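Local coordinates for protein putative oxidoreductase (Klebsiella pneumoniae subsp. pneumoniae MGH 78578, PDB 3E82) that probably works as a nucleotide-binding oxidoreductase of the Gfo/Idh/MocA family, at residues D132-I136 / R240-H244; W273-P279 / T294-R300. All blocks are in the same frame, centred on the assembly; numbering follows the deposited sequence.

How the interactions relate
The chain first forms the Rossmann-type sheet, which ends at strand 121-123. Helix 131-142 follows, and its first turn packs on strand 241-245 in interaction 1. This contact closes a long loop of 103 residues that includes strands 148-156, 197-203, 214-220 and 225-231 of the mixed sheet. Interaction 2 opens later and closes a short loop. It joins the segments before strand 280-284 and after strand 289-292. The two contacts lie in series and neither nest nor cross. They meet at helix 131-142, where Leu-134 and Gly-135 pack on Pro-295. Interaction 2 also reaches back to helix 17-28 of the Rossmann domain through Trp-273, Gln-299 and Arg-300.

Interaction 1: residues D132-I136 / R240-H244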
loop_
_atom_site.group_PDB
_atom_site.type_symbol
_atom_site.label_atom_id
_atom_site.label_comp_id
_atom_site.label_asym_id
_atom_site.label_seq_id
_atom_site.Cartn_x
_atom_site.Cartn_y
_atom_site.Cartn_z
ATOM N N ASP B 132 -19.689 3.531 1.123
ATOM C CA ASP B 132 -18.409 3.128 1.707
ATOM C C ASP B 132 -17.701 4.278 2.416
ATOM O O ASP B 132 -17.261 4.127 3.555
ATOM C CB ASP B 132 -17.476 2.505 0.652
ATOM C CG ASP B 132 -17.476 3.259 -0.670
ATOM O OD1 ASP B 132 -17.743 4.483 -0.685
ATOM O OD2 ASP B 132 -17.186 2.616 -1.697
ATOM N N TYR B 133 -17.594 5.425 1.753
ATOM C CA TYR B 133 -16.944 6.583 2.352
ATOM C C TYR B 133 -17.682 7.072 3.601
ATOM O O TYR B 133 -17.062 7.295 4.641
ATOM C CB TYR B 133 -16.851 7.721 1.338
ATOM C CG TYR B 133 -16.370 9.033 1.920
ATOM C CD1 TYR B 133 -15.056 9.190 2.356
ATOM C CD2 TYR B 133 -17.229 10.126 2.009
ATOM C CE1 TYR B 133 -14.604 10.414 2.858
ATOM C CE2 TYR B 133 -16.791 11.353 2.507
ATOM C CZ TYR B 133 -15.482 11.491 2.925
ATOM O OH TYR B 133 -15.040 12.712 3.376
ATOM N N LEU B 134 -18.998 7.246 3.501
ATOM C CA LEU B 134 -19.776 7.701 4.650
ATOM C C LEU B 134 -19.608 6.742 5.823
ATOM O O LEU B 134 -19.490 7.175 6.969
ATOM C CB LEU B 134 -21.263 7.821 4.296
ATOM C CG LEU B 134 -21.628 9.004 3.393
ATOM C CD1 LEU B 134 -23.130 8.980 3.097
ATOM C CD2 LEU B 134 -21.231 10.305 4.077
ATOM N N GLY B 135 -19.602 5.445 5.528
ATOM C CA GLY B 135 -19.431 4.449 6.570
ATOM C C GLY B 135 -18.085 4.592 7.264
ATOM O O GLY B 135 -18.015 4.658 8.487
ATOM N N ILE B 136 -17.013 4.641 6.477
ATOM C CA ILE B 136 -15.662 4.791 7.014
ATOM C C ILE B 136 -15.532 6.074 7.819
ATOM O O ILE B 136 -14.934 6.087 8.899
ATOM C CB ILE B 136 -14.608 4.817 5.879
ATOM C CG1 ILE B 136 -14.476 3.422 5.263
ATOM C CG2 ILE B 136 -13.276 5.330 6.407
ATOM C CD1 ILE B 136 -14.203 2.315 6.273
ATOM N N ARG B 240 -12.008 -1.898 -0.534
ATOM C CA ARG B 240 -12.290 -0.526 -0.922
ATOM C C ARG B 240 -11.576 0.439 0.011
ATOM O O ARG B 240 -10.964 1.404 -0.439
ATOM C CB ARG B 240 -13.798 -0.264 -0.859
ATOM C CG ARG B 240 -14.178 1.186 -1.131
ATOM C CD ARG B 240 -13.808 1.612 -2.541
ATOM N NE ARG B 240 -14.088 3.031 -2.755
ATOM C CZ ARG B 240 -13.272 4.020 -2.400
ATOM N NH1 ARG B 240 -12.109 3.754 -1.815
ATOM N NH2 ARG B 240 -13.630 5.282 -2.617
ATOM N N PHE B 241 -11.688 0.171 1.311
ATOM C CA PHE B 241 -11.070 0.981 2.360
ATOM C C PHE B 241 -10.481 0.071 3.433
ATOM O O PHE B 241 -11.053 -0.966 3.766
ATOM C CB PHE B 241 -12.098 1.883 3.054
ATOM C CG PHE B 241 -12.518 3.092 2.254
ATOM C CD1 PHE B 241 -11.650 4.167 2.078
ATOM C CD2 PHE B 241 -13.802 3.173 1.722
ATOM C CE1 PHE B 241 -12.057 5.315 1.385
ATOM C CE2 PHE B 241 -14.224 4.315 1.025
ATOM C CZ PHE B 241 -13.344 5.389 0.859
ATOM N N THR B 242 -9.344 0.487 3.975
ATOM C CA THR B 242 -8.662 -0.217 5.054
ATOM C C THR B 242 -8.109 0.909 5.923
ATOM O O THR B 242 -7.298 1.705 5.460
ATOM C CB THR B 242 -7.488 -1.085 4.543
ATOM O OG1 THR B 242 -7.992 -2.138 3.713
ATOM C CG2 THR B 242 -6.730 -1.690 5.719
ATOM N N VAL B 243 -8.564 0.988 7.170
ATOM C CA VAL B 243 -8.110 2.047 8.070
ATOM C C VAL B 243 -7.683 1.494 9.416
ATOM O O VAL B 243 -8.445 0.781 10.069
ATOM C CB VAL B 243 -9.221 3.097 8.298
ATOM C CG1 VAL B 243 -8.690 4.260 9.139
ATOM C CG2 VAL B 243 -9.735 3.598 6.959
ATOM N N HIS B 244 -6.459 1.826 9.825
ATOM C CA HIS B 244 -5.922 1.360 11.097
ATOM C C HIS B 244 -5.670 2.527 12.032
ATOM O O HIS B 244 -5.080 3.538 11.641
ATOM C CB HIS B 244 -4.599 0.612 10.888
ATOM C CG HIS B 244 -4.665 -0.460 9.845
ATOM N ND1 HIS B 244 -5.501 -1.552 9.947
ATOM C CD2 HIS B 244 -3.999 -0.602 8.676
ATOM C CE1 HIS B 244 -5.349 -2.319 8.883
ATOM N NE2 HIS B 244 -4.443 -1.765 8.095
HETATM O O HOH W 1 -16.525 5.941 -2.652
HETATM O O HOH W 2 -16.815 3.528 -4.203
#
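Ile-136 and Phe-241 form the tight part of this contact. The Ile-136 CG1 branch sits 3.6 Å from Phe-241 CB, and the two side chains cross obliquely. Ile-136 CG2 meets Val-243 CG2 at 4.0 Å. The far end of the Phe-241 ring reaches the start of the helix. Asp-132 CB lies in plane at the ring edge, 3.7 Å from Phe-241 CE2. Helix and strand segments run nearly parallel, 11° apart.

The other side is looser and holds water. Asp-132 CG stands between its own backbone N and carbonyl carbon (chi1 43°), which turns the carboxylate toward Arg-240. Asp-132 OD2 forms a salt bridge with Arg-240 NE at 3.3 Å. The carboxylate and guanidinium planes are 72° apart, so the groups do not pair side by side. Two waters also bridge them. One links Asp-132 OD1 to Arg-240 NH2, and the other links OD2 to NE.

One face of the Arg-240 guanidinium lies on a face of the Phe-241 ring near the rim, with Phe-241 CE2 3.5 Å above the centre of the guanidinium plane. A classic beta bulge places Arg-240 and Phe-241 together opposite Lys-252 of the neighbouring strand. Ser-153 and Gln-187 accept from Arg-240 NH1 and NH2, and Asp-256 N donates to Asp-132 OD2. The buried charges are thus balanced across the contact and shared with waters and neighbours, which probably favours an ionised Asp-132.

Interaction 2: residues W273-P279 / T294-R300; sequences WGQDDDP and TPQGDQR
Trp-273 donates its indole NE1 to Asp-298 OD1 over 2.6 Å, in a nearly straight bond (162°). The oxygen lies in the indole plane. The donor comes from above the carboxylate plane. The ring and carboxylate planes are almost perpendicular (89°). Further along the same ring edge, Trp-273 CZ2 meets Gln-299 CG at 4.0 Å.

At the middle of the contact Gly-297 N donates to Gly-274 O at 2.8 Å. In return Gly-274 CA makes a CA-H...O contact with Gly-297 O at 3.1 Å. Toward the strands, Thr-294 OG1 donates to Asp-278 O over 2.7 Å. The hydroxyl is anti to the Thr-294 carbonyl carbon (chi1 -56°), and CG2 then faces the Asp-276 side chain.

The next shell fixes these groups. Arg-300 N reaches Asp-298 OD1 from the opposite face of the carboxylate, a capping bond before helix 300-310. Arg-300 NH1 adds a salt bridge to the syn lone pair of Asp-298 OD2, at 2.9 Å. Asp-276 OD1 accepts from Asp-278 N, which makes an Asx turn.

Farther out, Lys-252 and Arg-254 pair with Asp-276, and Ser-131 bonds its OD2. Asn-126 binds Gln-299 OE1. Asp-298 therefore serves the indole, a helix start and an arginine at once, and its several donors would be expected to keep it ionised.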
loop_
_atom_site.group_PDB
_atom_site.type_symbol
_atom_site.label_atom_id
_atom_site.label_comp_id
_atom_site.label_asym_id
_atom_site.label_seq_id
_atom_site.Cartn_x
_atom_site.Cartn_y
_atom_site.Cartn_z
ATOM N N TRP B 273 -31.977 2.733 -3.960
ATOM C CA TRP B 273 -30.916 3.663 -4.347
ATOM C C TRP B 273 -29.882 3.838 -3.228
ATOM O O TRP B 273 -30.233 4.121 -2.088
ATOM C CB TRP B 273 -31.533 5.023 -4.726
ATOM C CG TRP B 273 -30.534 6.133 -4.992
ATOM C CD1 TRP B 273 -30.309 7.235 -4.220
ATOM C CD2 TRP B 273 -29.629 6.231 -6.100
ATOM N NE1 TRP B 273 -29.319 8.014 -4.775
ATOM C CE2 TRP B 273 -28.884 7.420 -5.929
ATOM C CE3 TRP B 273 -29.375 5.428 -7.220
ATOM C CZ2 TRP B 273 -27.900 7.825 -6.836
ATOM C CZ3 TRP B 273 -28.392 5.831 -8.126
ATOM C CH2 TRP B 273 -27.668 7.020 -7.926
ATOM N N GLY B 274 -28.607 3.645 -3.560
ATOM C CA GLY B 274 -27.547 3.814 -2.578
ATOM C C GLY B 274 -27.462 2.836 -1.415
ATOM O O GLY B 274 -26.646 3.023 -0.507
ATOM N N GLN B 275 -28.289 1.796 -1.419
ATOM C CA GLN B 275 -28.249 0.825 -0.336
ATOM C C GLN B 275 -26.961 0.030 -0.426
ATOM O O GLN B 275 -26.479 -0.261 -1.521
ATOM C CB GLN B 275 -29.458 -0.113 -0.403
ATOM C CG GLN B 275 -30.754 0.568 0.017
ATOM C CD GLN B 275 -30.713 1.032 1.461
ATOM O OE1 GLN B 275 -31.291 2.059 1.815
ATOM N NE2 GLN B 275 -30.032 0.270 2.305
ATOM N N ASP B 276 -26.403 -0.314 0.728
ATOM C CA ASP B 276 -25.160 -1.068 0.771
ATOM C C ASP B 276 -25.231 -2.113 1.884
ATOM O O ASP B 276 -25.046 -1.794 3.060
ATOM C CB ASP B 276 -23.993 -0.116 1.027
ATOM C CG ASP B 276 -22.650 -0.751 0.738
ATOM O OD1 ASP B 276 -22.575 -1.998 0.687
ATOM O OD2 ASP B 276 -21.670 0.005 0.570
ATOM N N ASP B 277 -25.487 -3.361 1.508
ATOM C CA ASP B 277 -25.585 -4.431 2.491
ATOM C C ASP B 277 -24.244 -5.120 2.779
ATOM O O ASP B 277 -24.203 -6.233 3.303
ATOM C CB ASP B 277 -26.641 -5.450 2.049
ATOM C CG ASP B 277 -26.263 -6.168 0.776
ATOM O OD1 ASP B 277 -25.316 -5.719 0.096
ATOM O OD2 ASP B 277 -26.921 -7.182 0.449
ATOM N N ASP B 278 -23.149 -4.452 2.418
ATOM C CA ASP B 278 -21.808 -4.962 2.689
ATOM C C ASP B 278 -21.423 -4.151 3.913
ATOM O O ASP B 278 -21.175 -2.951 3.826
ATOM C CB ASP B 278 -20.848 -4.667 1.533
ATOM C CG ASP B 278 -19.418 -5.098 1.838
ATOM O OD1 ASP B 278 -19.196 -6.306 2.064
ATOM O OD2 ASP B 278 -18.514 -4.233 1.854
ATOM N N PRO B 279 -21.367 -4.800 5.078
ATOM C CA PRO B 279 -21.025 -4.086 6.301
ATOM C C PRO B 279 -19.578 -3.695 6.499
ATOM O O PRO B 279 -18.672 -4.194 5.833
ATOM C CB PRO B 279 -21.494 -5.045 7.380
ATOM C CG PRO B 279 -21.099 -6.357 6.799
ATOM C CD PRO B 279 -21.544 -6.238 5.347
ATOM N N THR B 294 -23.556 -0.340 7.092
ATOM C CA THR B 294 -23.037 0.762 6.295
ATOM C C THR B 294 -24.188 1.701 5.938
ATOM O O THR B 294 -25.245 1.258 5.490
ATOM C CB THR B 294 -22.392 0.256 4.986
ATOM O OG1 THR B 294 -21.369 -0.700 5.294
ATOM C CG2 THR B 294 -21.772 1.418 4.209
ATOM N N PRO B 295 -23.997 3.010 6.148
ATOM C CA PRO B 295 -25.042 3.988 5.835
ATOM C C PRO B 295 -25.343 4.049 4.340
ATOM O O PRO B 295 -24.477 3.761 3.502
ATOM C CB PRO B 295 -24.469 5.293 6.383
ATOM C CG PRO B 295 -22.985 5.089 6.250
ATOM C CD PRO B 295 -22.802 3.669 6.700
ATOM N N GLN B 296 -26.580 4.401 4.015
ATOM C CA GLN B 296 -27.002 4.499 2.627
ATOM C C GLN B 296 -26.225 5.628 1.977
ATOM O O GLN B 296 -25.930 6.635 2.621
ATOM C CB GLN B 296 -28.501 4.811 2.536
ATOM C CG GLN B 296 -29.059 4.775 1.107
ATOM C CD GLN B 296 -30.018 5.931 0.799
ATOM O OE1 GLN B 296 -30.801 6.349 1.651
ATOM N NE2 GLN B 296 -29.965 6.437 -0.429
ATOM N N GLY B 297 -25.883 5.456 0.707
ATOM C CA GLY B 297 -25.170 6.504 -0.002
ATOM C C GLY B 297 -26.139 7.246 -0.908
ATOM O O GLY B 297 -27.144 6.673 -1.325
ATOM N N ASP B 298 -25.868 8.517 -1.197
ATOM C CA ASP B 298 -26.743 9.278 -2.088
ATOM C C ASP B 298 -26.097 10.532 -2.661
ATOM O O ASP B 298 -26.111 11.593 -2.041
ATOM C CB ASP B 298 -28.042 9.653 -1.380
ATOM C CG ASP B 298 -29.009 10.389 -2.295
ATOM O OD1 ASP B 298 -28.850 10.286 -3.535
ATOM O OD2 ASP B 298 -29.928 11.060 -1.772
ATOM N N GLN B 299 -25.547 10.413 -3.863
ATOM C CA GLN B 299 -24.903 11.554 -4.493
ATOM C C GLN B 299 -25.879 12.679 -4.879
ATOM O O GLN B 299 -25.455 13.755 -5.290
ATOM C CB GLN B 299 -24.085 11.099 -5.714
ATOM C CG GLN B 299 -24.873 10.482 -6.843
ATOM C CD GLN B 299 -23.955 9.877 -7.895
ATOM O OE1 GLN B 299 -23.300 10.592 -8.655
ATOM N NE2 GLN B 299 -23.888 8.548 -7.926
ATOM N N ARG B 300 -27.182 12.439 -4.738
ATOM C CA ARG B 300 -28.160 13.479 -5.039
ATOM C C ARG B 300 -27.882 14.628 -4.069
ATOM O O ARG B 300 -28.305 15.764 -4.294
ATOM C CB ARG B 300 -29.600 12.968 -4.836
ATOM C CG ARG B 300 -30.040 11.888 -5.810
ATOM C CD ARG B 300 -31.385 11.257 -5.421
ATOM N NE ARG B 300 -32.433 12.259 -5.223
ATOM C CZ ARG B 300 -32.849 12.694 -4.037
ATOM N NH1 ARG B 300 -32.308 12.211 -2.922
ATOM N NH2 ARG B 300 -33.804 13.620 -3.966
HETATM O O HOH W 3 -27.054 1.350 3.520
HETATM O O HOH W 4 -24.283 -2.896 5.103
#